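Local coordinates for YqgE/AlgH family protein (PDB 2GS5) that is of unknown function but belongs to the UPF0301 (YqgE/AlgH) family of conserved bacterial proteins, at residues A[145-148]-A[149-153]; A[5-8]-A[9-12]; A[57-60]-A[61-64]. All coordinates share one frame; numbering follows the deposited sequence.

Contact 1: A[145-148]-A[149-153]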
loop_
_atom_site.group_PDB
_atom_site.type_symbol
_atom_site.label_atom_id
_atom_site.label_comp_id
_atom_site.label_asym_id
_atom_site.label_seq_id
_atom_site.Cartn_x
_atom_site.Cartn_y
_atom_site.Cartn_z
ATOM N N GLN A 145 -9.277 -9.606 -13.230
ATOM C CA GLN A 145 -8.062 -9.150 -13.908
ATOM C C GLN A 145 -6.817 -9.271 -13.031
ATOM O O GLN A 145 -5.746 -9.638 -13.525
ATOM C CB GLN A 145 -8.248 -7.708 -14.403
ATOM C CG GLN A 145 -7.093 -7.137 -15.219
ATOM C CD GLN A 145 -6.793 -7.885 -16.511
ATOM O OE1 GLN A 145 -7.688 -8.446 -17.155
ATOM N NE2 GLN A 145 -5.520 -7.881 -16.906
ATOM N N LEU A 146 -6.951 -8.995 -11.736
ATOM C CA LEU A 146 -5.827 -9.182 -10.820
ATOM C C LEU A 146 -5.407 -10.649 -10.813
ATOM O O LEU A 146 -4.217 -10.950 -10.895
ATOM C CB LEU A 146 -6.159 -8.712 -9.407
ATOM C CG LEU A 146 -5.049 -8.930 -8.375
ATOM C CD1 LEU A 146 -3.734 -8.289 -8.826
ATOM C CD2 LEU A 146 -5.494 -8.380 -7.037
ATOM N N ALA A 147 -6.381 -11.559 -10.744
ATOM C CA ALA A 147 -6.088 -12.993 -10.790
ATOM C C ALA A 147 -5.315 -13.372 -12.048
ATOM O O ALA A 147 -4.328 -14.116 -11.991
ATOM C CB ALA A 147 -7.370 -13.778 -10.726
ATOM N N GLN A 148 -5.769 -12.863 -13.190
ATOM C CA GLN A 148 -5.082 -13.115 -14.456
ATOM C C GLN A 148 -3.634 -12.621 -14.417
ATOM O O GLN A 148 -2.716 -13.316 -14.834
ATOM C CB GLN A 148 -5.824 -12.446 -15.613
ATOM C CG GLN A 148 -5.198 -12.698 -16.970
ATOM C CD GLN A 148 -5.258 -14.155 -17.383
ATOM O OE1 GLN A 148 -4.230 -14.841 -17.466
ATOM N NE2 GLN A 148 -6.468 -14.641 -17.640
ATOM N N GLU A 149 -3.433 -11.415 -13.901
ATOM C CA GLU A 149 -2.083 -10.840 -13.836
ATOM C C GLU A 149 -1.178 -11.617 -12.888
ATOM O O GLU A 149 -0.001 -11.788 -13.176
ATOM C CB GLU A 149 -2.147 -9.355 -13.464
ATOM C CG GLU A 149 -2.775 -8.548 -14.585
ATOM C CD GLU A 149 -2.892 -7.074 -14.314
ATOM O OE1 GLU A 149 -2.349 -6.597 -13.296
ATOM O OE2 GLU A 149 -3.524 -6.382 -15.142
ATOM N N ILE A 150 -1.726 -12.081 -11.768
ATOM C CA ILE A 150 -0.958 -12.916 -10.846
ATOM C C ILE A 150 -0.537 -14.225 -11.534
ATOM O O ILE A 150 0.632 -14.609 -11.476
ATOM C CB ILE A 150 -1.736 -13.184 -9.536
ATOM C CG1 ILE A 150 -1.851 -11.895 -8.715
ATOM C CG2 ILE A 150 -1.052 -14.291 -8.699
ATOM C CD1 ILE A 150 -2.896 -11.962 -7.633
ATOM N N GLU A 151 -1.476 -14.856 -12.233
ATOM C CA GLU A 151 -1.185 -16.082 -12.992
ATOM C C GLU A 151 -0.108 -15.858 -14.051
ATOM O O GLU A 151 0.697 -16.756 -14.331
ATOM C CB GLU A 151 -2.462 -16.616 -13.644
ATOM C CG GLU A 151 -3.449 -17.189 -12.637
ATOM C CD GLU A 151 -4.864 -17.323 -13.166
ATOM O OE1 GLU A 151 -5.080 -17.177 -14.395
ATOM O OE2 GLU A 151 -5.774 -17.586 -12.342
ATOM N N ASN A 152 -0.078 -14.659 -14.620
ATOM C CA ASN A 152 0.934 -14.299 -15.615
ATOM C C ASN A 152 2.319 -14.009 -15.013
ATOM O O ASN A 152 3.298 -13.857 -15.748
ATOM C CB ASN A 152 0.460 -13.090 -16.421
ATOM C CG ASN A 152 1.283 -12.864 -17.672
ATOM O OD1 ASN A 152 1.375 -13.744 -18.531
ATOM N ND2 ASN A 152 1.889 -11.684 -17.784
ATOM N N GLY A 153 2.398 -13.927 -13.687
ATOM C CA GLY A 153 3.649 -13.641 -12.985
ATOM C C GLY A 153 3.940 -12.168 -12.721
ATOM O O GLY A 153 5.051 -11.836 -12.303
#
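Two flat groups, the Gln-145 amide and the Glu-149 carboxylate, meet on one side of helix 145-151, with NE2 of Gln-145 pointing at OE2 of Glu-149. NE2 of Gln-145 donates to OE2 of Glu-149 at 3.1 Å, and the bond is almost straight (175°). The acceptor lies in the plane of the amide. The donor reaches the anti side of OE2, a little out of the carboxylate plane. The two planes are 75° apart. The Gln-145 chain is bent at CG, with chi2 61°, and this swings the amide along the helix toward Glu-149. The Glu-149 chain runs extended beyond CG, and its CG passes the backbone O of Gln-145 at 3.3 Å. The other carboxylate oxygen, OE1, accepts from the indole NE1 of both Trp-141 and Trp-155. With three N-H donors held at the two oxygens, the rotation of the carboxylate is well fixed, and such donors would be expected to stabilise its negative charge.

The next side of the helix is apolar. CD1 of Ile-150 packs against CG of Leu-146 at 3.8 Å, one turn away. Both touch Pro-15. Leu-146 also meets Trp-155 and Ile-150 meets Val-157, both of strand 155-159, so this side joins the helix to the body of the fold. Gln-148 and Glu-151 lie on the exposed side, and their flat ends are turned nearly at right angles.

Four i to i+4 backbone bonds run through the segment, from Glu-149 N to Gln-145 O onward. A Schellman motif closes the helix at Gly-153, which has positive phi. The ND2 of Asn-152 bonds to Asp-154 just beyond. Gly-153 N donates to Ile-150 O at 2.9 Å.

Contact 2: A[5-8]-A[9-12]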
loop_
_atom_site.group_PDB
_atom_site.type_symbol
_atom_site.label_atom_id
_atom_site.label_comp_id
_atom_site.label_asym_id
_atom_site.label_seq_id
_atom_site.Cartn_x
_atom_site.Cartn_y
_atom_site.Cartn_z
ATOM N N ARG A 5 5.841 -21.903 -11.468
ATOM C CA ARG A 5 6.698 -22.920 -10.845
ATOM C C ARG A 5 7.154 -22.588 -9.422
ATOM O O ARG A 5 7.503 -23.492 -8.663
ATOM C CB ARG A 5 7.932 -23.188 -11.709
ATOM C CG ARG A 5 7.699 -24.153 -12.849
ATOM C CD ARG A 5 8.837 -24.113 -13.854
ATOM N NE ARG A 5 10.142 -24.335 -13.227
ATOM C CZ ARG A 5 11.000 -23.381 -12.852
ATOM N NH1 ARG A 5 10.728 -22.088 -13.022
ATOM N NH2 ARG A 5 12.154 -23.730 -12.293
ATOM N N LEU A 6 7.157 -21.307 -9.056
ATOM C CA LEU A 6 7.500 -20.920 -7.689
ATOM C C LEU A 6 6.578 -21.555 -6.655
ATOM O O LEU A 6 6.970 -21.728 -5.503
ATOM C CB LEU A 6 7.477 -19.396 -7.519
ATOM C CG LEU A 6 8.740 -18.678 -7.991
ATOM C CD1 LEU A 6 8.535 -17.179 -7.946
ATOM C CD2 LEU A 6 9.929 -19.076 -7.132
ATOM N N PHE A 7 5.366 -21.920 -7.072
ATOM C CA PHE A 7 4.317 -22.317 -6.135
ATOM C C PHE A 7 3.997 -23.810 -6.152
ATOM O O PHE A 7 2.941 -24.229 -5.677
ATOM C CB PHE A 7 3.066 -21.473 -6.406
ATOM C CG PHE A 7 3.330 -20.000 -6.322
ATOM C CD1 PHE A 7 3.506 -19.396 -5.089
ATOM C CD2 PHE A 7 3.467 -19.234 -7.470
ATOM C CE1 PHE A 7 3.780 -18.043 -4.992
ATOM C CE2 PHE A 7 3.747 -17.877 -7.385
ATOM C CZ PHE A 7 3.898 -17.282 -6.144
ATOM N N ASN A 8 4.923 -24.614 -6.656
ATOM C CA ASN A 8 4.716 -26.058 -6.723
ATOM C C ASN A 8 4.580 -26.699 -5.337
ATOM O O ASN A 8 3.805 -27.632 -5.160
ATOM C CB ASN A 8 5.851 -26.734 -7.505
ATOM C CG ASN A 8 5.771 -26.477 -9.005
ATOM O OD1 ASN A 8 4.784 -25.943 -9.511
ATOM N ND2 ASN A 8 6.819 -26.856 -9.722
ATOM N N ALA A 9 5.350 -26.208 -4.369
ATOM C CA ALA A 9 5.266 -26.681 -2.982
ATOM C C ALA A 9 4.710 -25.599 -2.056
ATOM O O ALA A 9 4.046 -25.900 -1.069
ATOM C CB ALA A 9 6.634 -27.129 -2.499
HETATM N N MSE A 10 4.997 -24.345 -2.387
HETATM C CA MSE A 10 4.588 -23.186 -1.603
HETATM C C MSE A 10 3.345 -22.603 -2.252
HETATM O O MSE A 10 3.309 -22.455 -3.457
HETATM C CB MSE A 10 5.719 -22.162 -1.654
HETATM C CG MSE A 10 5.505 -20.896 -0.870
HETATM SE SE MSE A 10 6.995 -19.694 -1.228
HETATM C CE MSE A 10 6.385 -18.932 -2.913
ATOM N N GLU A 11 2.317 -22.288 -1.475
ATOM C CA GLU A 11 1.082 -21.767 -2.067
ATOM C C GLU A 11 1.056 -20.253 -2.116
ATOM O O GLU A 11 1.645 -19.586 -1.269
ATOM C CB GLU A 11 -0.140 -22.274 -1.317
ATOM C CG GLU A 11 -0.386 -23.755 -1.524
ATOM C CD GLU A 11 -1.851 -24.081 -1.635
ATOM O OE1 GLU A 11 -2.206 -24.933 -2.487
ATOM O OE2 GLU A 11 -2.644 -23.482 -0.871
ATOM N N ARG A 12 0.365 -19.731 -3.127
ATOM C CA ARG A 12 0.191 -18.293 -3.284
ATOM C C ARG A 12 -0.667 -17.751 -2.159
ATOM O O ARG A 12 -1.604 -18.421 -1.710
ATOM C CB ARG A 12 -0.506 -17.981 -4.608
ATOM C CG ARG A 12 0.281 -18.303 -5.865
ATOM C CD ARG A 12 -0.471 -17.803 -7.086
ATOM N NE ARG A 12 0.222 -18.049 -8.350
ATOM C CZ ARG A 12 0.269 -19.224 -8.973
ATOM N NH1 ARG A 12 0.926 -19.327 -10.126
ATOM N NH2 ARG A 12 -0.320 -20.302 -8.458
HETATM O O HOH W 1 7.280 -24.194 -4.268
#
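Leu-6 meets the second half of this N-terminal loop mainly through its backbone. Its O lies 3.9 Å from CE of Met-10, a selenomethionine. The same O receives a hydrogen bond from a water at 2.8 Å, and that water accepts from Ala-9 N, also at 2.8 Å. The water thus bridges Leu-6 and Ala-9 across the bend. The Leu-6 side chain leans toward Met-1 and Pro-184, while its CB sits over the rim of one face of the Phe-7 ring.

Phe-7 carries most of the contact. On the face opposite Leu-6, CG of Arg-12 stands over the middle of the ring, 3.4 Å from the centroid and 7° off the normal. This is a close CH-pi contact. The Arg-12 chain has CG anti to its own carbonyl carbon and then runs extended to NE. It crosses Phe-7 at about a right angle and carries the guanidinium to the CD2 side of the ring. There CD2 of Phe-7 lies over the middle of the guanidinium, 3.5 Å from CZ, with the two planes 31° apart. At another part of the ring, CE of Met-10 approaches CE1 of Phe-7 obliquely at 3.4 Å. Its chain is bent at the last torsion (chi3 82°), which turns the methyl back to the ring. Phe-7 and Met-10 both also rest on Phe-156 of strand 155-159.

Asn-8 adds little through its side chain. Its N makes a weak bond to Arg-5 O at 3.5 Å.

No direct hydrogen bond joins the two halves. Packing of ring, methyl and aliphatic chain probably holds the bend, with one bridging water. The charge of Arg-12 is met by a salt bridge from NH1 to Asp-4, and the guanidinium over CD2 could add a modest cation-ring attraction.

Contact 3: A[57-60]-A[61-64]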
loop_
_atom_site.group_PDB
_atom_site.type_symbol
_atom_site.label_atom_id
_atom_site.label_comp_id
_atom_site.label_asym_id
_atom_site.label_seq_id
_atom_site.Cartn_x
_atom_site.Cartn_y
_atom_site.Cartn_z
ATOM N N ASP A 57 6.417 15.224 -4.793
ATOM C CA ASP A 57 7.019 16.443 -4.267
ATOM C C ASP A 57 5.974 17.426 -3.732
ATOM O O ASP A 57 6.308 18.571 -3.415
ATOM C CB ASP A 57 7.877 17.095 -5.351
ATOM C CG ASP A 57 9.031 16.206 -5.779
ATOM O OD1 ASP A 57 9.858 15.843 -4.909
ATOM O OD2 ASP A 57 9.108 15.862 -6.978
ATOM N N VAL A 58 4.726 16.979 -3.600
ATOM C CA VAL A 58 3.648 17.831 -3.112
ATOM C C VAL A 58 3.471 17.640 -1.605
ATOM O O VAL A 58 3.150 16.553 -1.140
ATOM C CB VAL A 58 2.314 17.520 -3.825
ATOM C CG1 VAL A 58 1.203 18.414 -3.286
ATOM C CG2 VAL A 58 2.467 17.687 -5.349
ATOM N N ALA A 59 3.699 18.703 -0.843
ATOM C CA ALA A 59 3.515 18.665 0.607
ATOM C C ALA A 59 2.038 18.532 0.946
ATOM O O ALA A 59 1.187 19.187 0.335
ATOM C CB ALA A 59 4.095 19.930 1.251
ATOM N N VAL A 60 1.741 17.698 1.939
ATOM C CA VAL A 60 0.377 17.560 2.439
ATOM C C VAL A 60 -0.184 18.927 2.864
ATOM O O VAL A 60 -1.375 19.203 2.675
ATOM C CB VAL A 60 0.305 16.564 3.633
ATOM C CG1 VAL A 60 -1.081 16.553 4.270
ATOM C CG2 VAL A 60 0.705 15.164 3.182
ATOM N N PHE A 61 0.677 19.780 3.420
ATOM C CA PHE A 61 0.279 21.140 3.827
ATOM C C PHE A 61 -0.441 21.919 2.721
ATOM O O PHE A 61 -1.343 22.708 2.999
ATOM C CB PHE A 61 1.501 21.932 4.306
ATOM C CG PHE A 61 1.178 23.329 4.741
ATOM C CD1 PHE A 61 0.834 23.595 6.055
ATOM C CD2 PHE A 61 1.209 24.381 3.831
ATOM C CE1 PHE A 61 0.531 24.893 6.459
ATOM C CE2 PHE A 61 0.904 25.677 4.230
ATOM C CZ PHE A 61 0.572 25.926 5.546
ATOM N N ASN A 62 -0.054 21.694 1.471
ATOM C CA ASN A 62 -0.628 22.453 0.354
ATOM C C ASN A 62 -1.961 21.922 -0.170
ATOM O O ASN A 62 -2.599 22.576 -1.004
ATOM C CB ASN A 62 0.407 22.565 -0.757
ATOM C CG ASN A 62 1.543 23.496 -0.377
ATOM O OD1 ASN A 62 1.312 24.664 -0.039
ATOM N ND2 ASN A 62 2.767 22.990 -0.409
ATOM N N VAL A 63 -2.397 20.771 0.339
ATOM C CA VAL A 63 -3.629 20.130 -0.123
ATOM C C VAL A 63 -4.655 20.024 1.001
ATOM O O VAL A 63 -5.778 20.500 0.859
ATOM C CB VAL A 63 -3.331 18.733 -0.710
ATOM C CG1 VAL A 63 -4.625 18.023 -1.116
ATOM C CG2 VAL A 63 -2.371 18.854 -1.903
ATOM N N ILE A 64 -4.261 19.406 2.112
ATOM C CA ILE A 64 -5.126 19.252 3.288
ATOM C C ILE A 64 -4.301 19.510 4.552
ATOM O O ILE A 64 -3.938 18.582 5.266
ATOM C CB ILE A 64 -5.821 17.851 3.369
ATOM C CG1 ILE A 64 -4.896 16.735 2.883
ATOM C CG2 ILE A 64 -7.116 17.843 2.572
ATOM C CD1 ILE A 64 -5.503 15.345 3.018
HETATM O O HOH W 2 4.092 21.223 -2.184
#
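Val-58 and Val-63 set their side chains at about a right angle, with CG1 of Val-58 against CG2 of Val-63 at 3.9 Å. They meet at the overlapping beta turns that follow the short strand 58-59. In Val-58, CG1 is anti to the backbone N (chi1 179°), which turns this methyl to Val-63. Both valines also touch Leu-77 of strand 76-79. The contact therefore lies where the turns fold back beside that strand, to which Val-58 is also tied by backbone bonds.

CB of Val-60 points away from 61-64 overall, and the residue is buried. Its CG1 lies 4.1 Å from CG1 of Ile-64, and both residues pack on Leu-134 of strand 129-141. CG1 of Ile-64 sits between its own N and carbonyl carbon (chi1 37°), a cramped setting. Val-60 also touches Val-68, and Ile-64 touches Leu-118.

Ala-59 and Asn-62 meet on another side of the bend. ND2 of Asn-62 lies 3.7 Å from CB of Ala-59. A water accepts from ND2 of Asn-62 and from the N of Ala-59, so it ties the amide to the strand end. Phe-61 leads its ring away from these residues, and its CB lies 4.5 Å from CB of Ala-59.

The backbone makes the turns. Asn-62 N donates to Ala-59 O at 3.0 Å, from above the carbonyl plane. Val-60 O is gripped twice. Val-63 N also comes from above the plane, closing a beta turn of residues 60-63. Ile-64 N lies beyond the oxygen, nearly in line with C=O (171°), and closes an alpha turn. The two donors thus share one buried residue's oxygen, with Ile-64 N at 2.9 Å from Val-60 O.

In the fold
All three contacts are local and lie at the surface, though contacts 1 and 3 each have one buried residue among those that touch. Contacts 1 and 2 are neighbours with centres about 15 Å apart, and they touch where Ile-150 CG2 packs on Arg-12 CD. Both rest on strand 155-159. Contact 3 lies on the opposite side of the chain's centre, with its centre about 35 Å from that of contact 1, and uses strands 76-79 and 129-141. Their chemistry differs. Regular helical bonds order contact 1, a ring and a guanidinium with one water shape the irregular contact 2, and turn bonds with aliphatic packing form contact 3.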